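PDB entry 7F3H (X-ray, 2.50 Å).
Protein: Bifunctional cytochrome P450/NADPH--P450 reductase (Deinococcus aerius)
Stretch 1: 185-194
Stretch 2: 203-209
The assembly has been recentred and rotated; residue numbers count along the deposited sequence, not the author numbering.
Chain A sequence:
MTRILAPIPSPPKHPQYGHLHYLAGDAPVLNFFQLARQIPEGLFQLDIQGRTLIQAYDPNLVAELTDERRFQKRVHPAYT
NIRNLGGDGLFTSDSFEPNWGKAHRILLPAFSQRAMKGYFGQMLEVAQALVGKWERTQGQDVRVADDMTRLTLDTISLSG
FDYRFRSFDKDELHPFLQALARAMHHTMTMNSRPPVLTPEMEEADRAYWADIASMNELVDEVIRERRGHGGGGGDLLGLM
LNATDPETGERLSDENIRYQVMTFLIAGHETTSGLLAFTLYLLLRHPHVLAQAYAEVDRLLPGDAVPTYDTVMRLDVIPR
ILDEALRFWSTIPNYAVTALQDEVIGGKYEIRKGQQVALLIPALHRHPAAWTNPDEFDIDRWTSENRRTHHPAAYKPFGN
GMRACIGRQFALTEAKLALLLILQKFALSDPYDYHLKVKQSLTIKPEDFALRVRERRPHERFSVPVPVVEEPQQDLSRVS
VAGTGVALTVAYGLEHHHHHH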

# COMPACT_ATOMS: atom_id res chain seq x y z
N HIS A 185 13.81 5.34 -3.18
CA HIS A 185 13.81 6.57 -3.97
C HIS A 185 14.59 6.38 -5.28
O HIS A 185 14.12 6.75 -6.37
CB HIS A 185 14.40 7.71 -3.15
CG HIS A 185 14.48 9.00 -3.91
ND1 HIS A 185 13.39 9.81 -4.13
CD2 HIS A 185 15.52 9.58 -4.55
CE1 HIS A 185 13.76 10.86 -4.84
NE2 HIS A 185 15.05 10.75 -5.11
N HIS A 186 15.79 5.80 -5.19
CA HIS A 186 16.61 5.64 -6.39
C HIS A 186 15.95 4.68 -7.38
O HIS A 186 16.06 4.86 -8.60
CB HIS A 186 18.00 5.15 -6.01
CG HIS A 186 19.00 5.29 -7.11
ND1 HIS A 186 19.43 4.21 -7.85
CD2 HIS A 186 19.60 6.38 -7.63
CE1 HIS A 186 20.29 4.64 -8.77
NE2 HIS A 186 20.41 5.95 -8.65
N THR A 187 15.25 3.67 -6.86
CA THR A 187 14.55 2.72 -7.73
C THR A 187 13.50 3.43 -8.57
O THR A 187 13.42 3.19 -9.78
CB THR A 187 13.89 1.62 -6.89
OG1 THR A 187 14.88 0.69 -6.42
CG2 THR A 187 12.82 0.89 -7.68
N MET A 188 12.76 4.37 -7.97
CA MET A 188 11.80 5.11 -8.79
C MET A 188 12.51 6.05 -9.76
O MET A 188 12.01 6.28 -10.87
CB MET A 188 10.81 5.91 -7.93
CG MET A 188 9.99 5.07 -6.94
SD MET A 188 9.13 3.67 -7.70
CE MET A 188 9.51 2.35 -6.54
N THR A 189 13.70 6.55 -9.39
CA THR A 189 14.47 7.42 -10.30
C THR A 189 14.90 6.66 -11.55
O THR A 189 14.90 7.22 -12.66
CB THR A 189 15.70 7.97 -9.56
OG1 THR A 189 15.32 9.01 -8.66
CG2 THR A 189 16.79 8.45 -10.54
N MET A 190 15.26 5.38 -11.40
CA MET A 190 15.72 4.57 -12.53
C MET A 190 14.61 4.36 -13.56
O MET A 190 14.90 4.16 -14.75
CB MET A 190 16.23 3.22 -12.05
CG MET A 190 17.67 3.25 -11.62
SD MET A 190 18.16 1.78 -10.70
CE MET A 190 18.95 0.83 -12.00
N ASN A 191 13.35 4.41 -13.14
CA ASN A 191 12.25 4.21 -14.07
C ASN A 191 12.13 5.35 -15.09
O ASN A 191 11.35 5.22 -16.03
CB ASN A 191 10.94 4.04 -13.29
CG ASN A 191 10.91 2.74 -12.47
OD1 ASN A 191 11.39 1.69 -12.91
ND2 ASN A 191 10.35 2.81 -11.27
N SER A 192 12.89 6.44 -14.93
CA SER A 192 12.88 7.53 -15.90
C SER A 192 14.30 7.85 -16.35
O SER A 192 14.99 6.96 -16.87
CB SER A 192 12.21 8.77 -15.30
OG SER A 192 10.92 8.44 -14.82
N ARG A 193 14.75 9.12 -16.12
CA ARG A 193 16.08 9.72 -16.31
C ARG A 193 16.71 9.48 -17.69
O ARG A 193 16.21 8.66 -18.46
CB ARG A 193 17.05 9.26 -15.20
CG ARG A 193 17.30 7.79 -14.99
CD ARG A 193 18.64 7.71 -14.30
NE ARG A 193 19.03 6.43 -13.71
CZ ARG A 193 19.33 5.33 -14.39
NH1 ARG A 193 19.14 5.28 -15.70
NH2 ARG A 193 19.74 4.25 -13.74
N PRO A 194 17.80 10.18 -18.06
CA PRO A 194 18.23 10.20 -19.47
C PRO A 194 19.23 9.09 -19.79
O PRO A 194 19.82 8.50 -18.87
CB PRO A 194 18.88 11.59 -19.61
CG PRO A 194 19.51 11.80 -18.28
CD PRO A 194 18.64 11.10 -17.26
N GLU A 203 28.13 7.25 -9.67
CA GLU A 203 28.42 7.11 -8.24
C GLU A 203 27.14 6.80 -7.46
O GLU A 203 27.17 6.05 -6.48
CB GLU A 203 29.08 8.39 -7.72
CG GLU A 203 30.38 8.78 -8.43
CD GLU A 203 30.84 10.22 -8.12
OE1 GLU A 203 30.21 10.89 -7.26
OE2 GLU A 203 31.83 10.67 -8.73
N ALA A 204 26.02 7.41 -7.89
CA ALA A 204 24.74 7.13 -7.24
C ALA A 204 24.32 5.68 -7.45
O ALA A 204 23.82 5.05 -6.52
CB ALA A 204 23.67 8.09 -7.75
N ASP A 205 24.55 5.12 -8.65
CA ASP A 205 24.29 3.69 -8.85
C ASP A 205 25.17 2.83 -7.93
O ASP A 205 24.71 1.81 -7.39
CB ASP A 205 24.50 3.29 -10.32
CG ASP A 205 23.41 3.82 -11.24
OD1 ASP A 205 22.23 3.83 -10.84
OD2 ASP A 205 23.72 4.21 -12.39
N ARG A 206 26.45 3.20 -7.78
CA ARG A 206 27.34 2.42 -6.92
C ARG A 206 26.85 2.42 -5.49
O ARG A 206 26.78 1.37 -4.83
CB ARG A 206 28.77 2.95 -6.96
CG ARG A 206 29.46 2.92 -8.29
CD ARG A 206 30.95 3.18 -8.07
NE ARG A 206 31.62 3.68 -9.26
CZ ARG A 206 32.01 4.94 -9.42
NH1 ARG A 206 31.82 5.84 -8.45
NH2 ARG A 206 32.61 5.29 -10.55
N ALA A 207 26.53 3.60 -4.98
CA ALA A 207 25.98 3.66 -3.63
C ALA A 207 24.64 2.92 -3.53
O ALA A 207 24.33 2.33 -2.49
CB ALA A 207 25.85 5.12 -3.21
N TYR A 208 23.85 2.88 -4.61
CA TYR A 208 22.57 2.18 -4.56
C TYR A 208 22.78 0.69 -4.36
O TYR A 208 22.27 0.10 -3.39
CB TYR A 208 21.79 2.52 -5.83
CG TYR A 208 20.59 1.70 -6.21
CD1 TYR A 208 19.35 1.86 -5.56
CD2 TYR A 208 20.66 0.82 -7.29
CE1 TYR A 208 18.23 1.11 -5.96
CE2 TYR A 208 19.54 0.07 -7.69
CZ TYR A 208 18.34 0.22 -7.03
OH TYR A 208 17.27 -0.53 -7.47
N TRP A 209 23.60 0.07 -5.22
CA TRP A 209 23.88 -1.35 -5.04
C TRP A 209 24.57 -1.62 -3.71
O TRP A 209 24.36 -2.70 -3.11
CB TRP A 209 24.72 -1.88 -6.21
CG TRP A 209 23.95 -1.84 -7.51
CD1 TRP A 209 24.11 -0.94 -8.54
CD2 TRP A 209 22.86 -2.68 -7.89
NE1 TRP A 209 23.20 -1.18 -9.54
CE2 TRP A 209 22.42 -2.25 -9.17
CE3 TRP A 209 22.22 -3.74 -7.27
CZ2 TRP A 209 21.36 -2.86 -9.83
CZ3 TRP A 209 21.17 -4.35 -7.94
CH2 TRP A 209 20.76 -3.90 -9.21

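The one hydrogen bond between the two stretches joins a pair of hydroxyls: Tyr208 OH donates to Thr187 OG1 at 2.9 Å, a contact that lies at the edge of the tyrosine ring. Charge contributes more loosely. Arg193 NH2 lies 3.8 Å from Asp205 OD1, a long salt bridge, and the arginine is poorly ordered, so its position is less certain. The same carboxylate oxygen approaches His186 from the ring edge, with OD1 of Asp205 3.0 Å from CE1 of His186, where the polarised C–H suits a negatively charged neighbour.

His186 and Tyr208 form the centre of the packing. ND1 of His186 lies over one face of the Tyr208 ring, 3.2 Å from CG of Tyr208; the planes are inclined at 46° and the centroids lie 4.6 Å apart, an oblique aromatic pair. Ala204 closes in on the imidazole, its CB 4.0 Å from NE2 of His186. One turn further along, Met190 brings SD to 3.7 Å from CE2 of Tyr208, a sulfur-aromatic contact of oblique geometry.

The two helices run at 132° to each other, their axes no closer than 11.0 Å. Side chains fill that spacing, among them His186, Met190 and Tyr208, whose CA-to-CB bonds all point toward the other stretch, and together the stretches bury 310 Å².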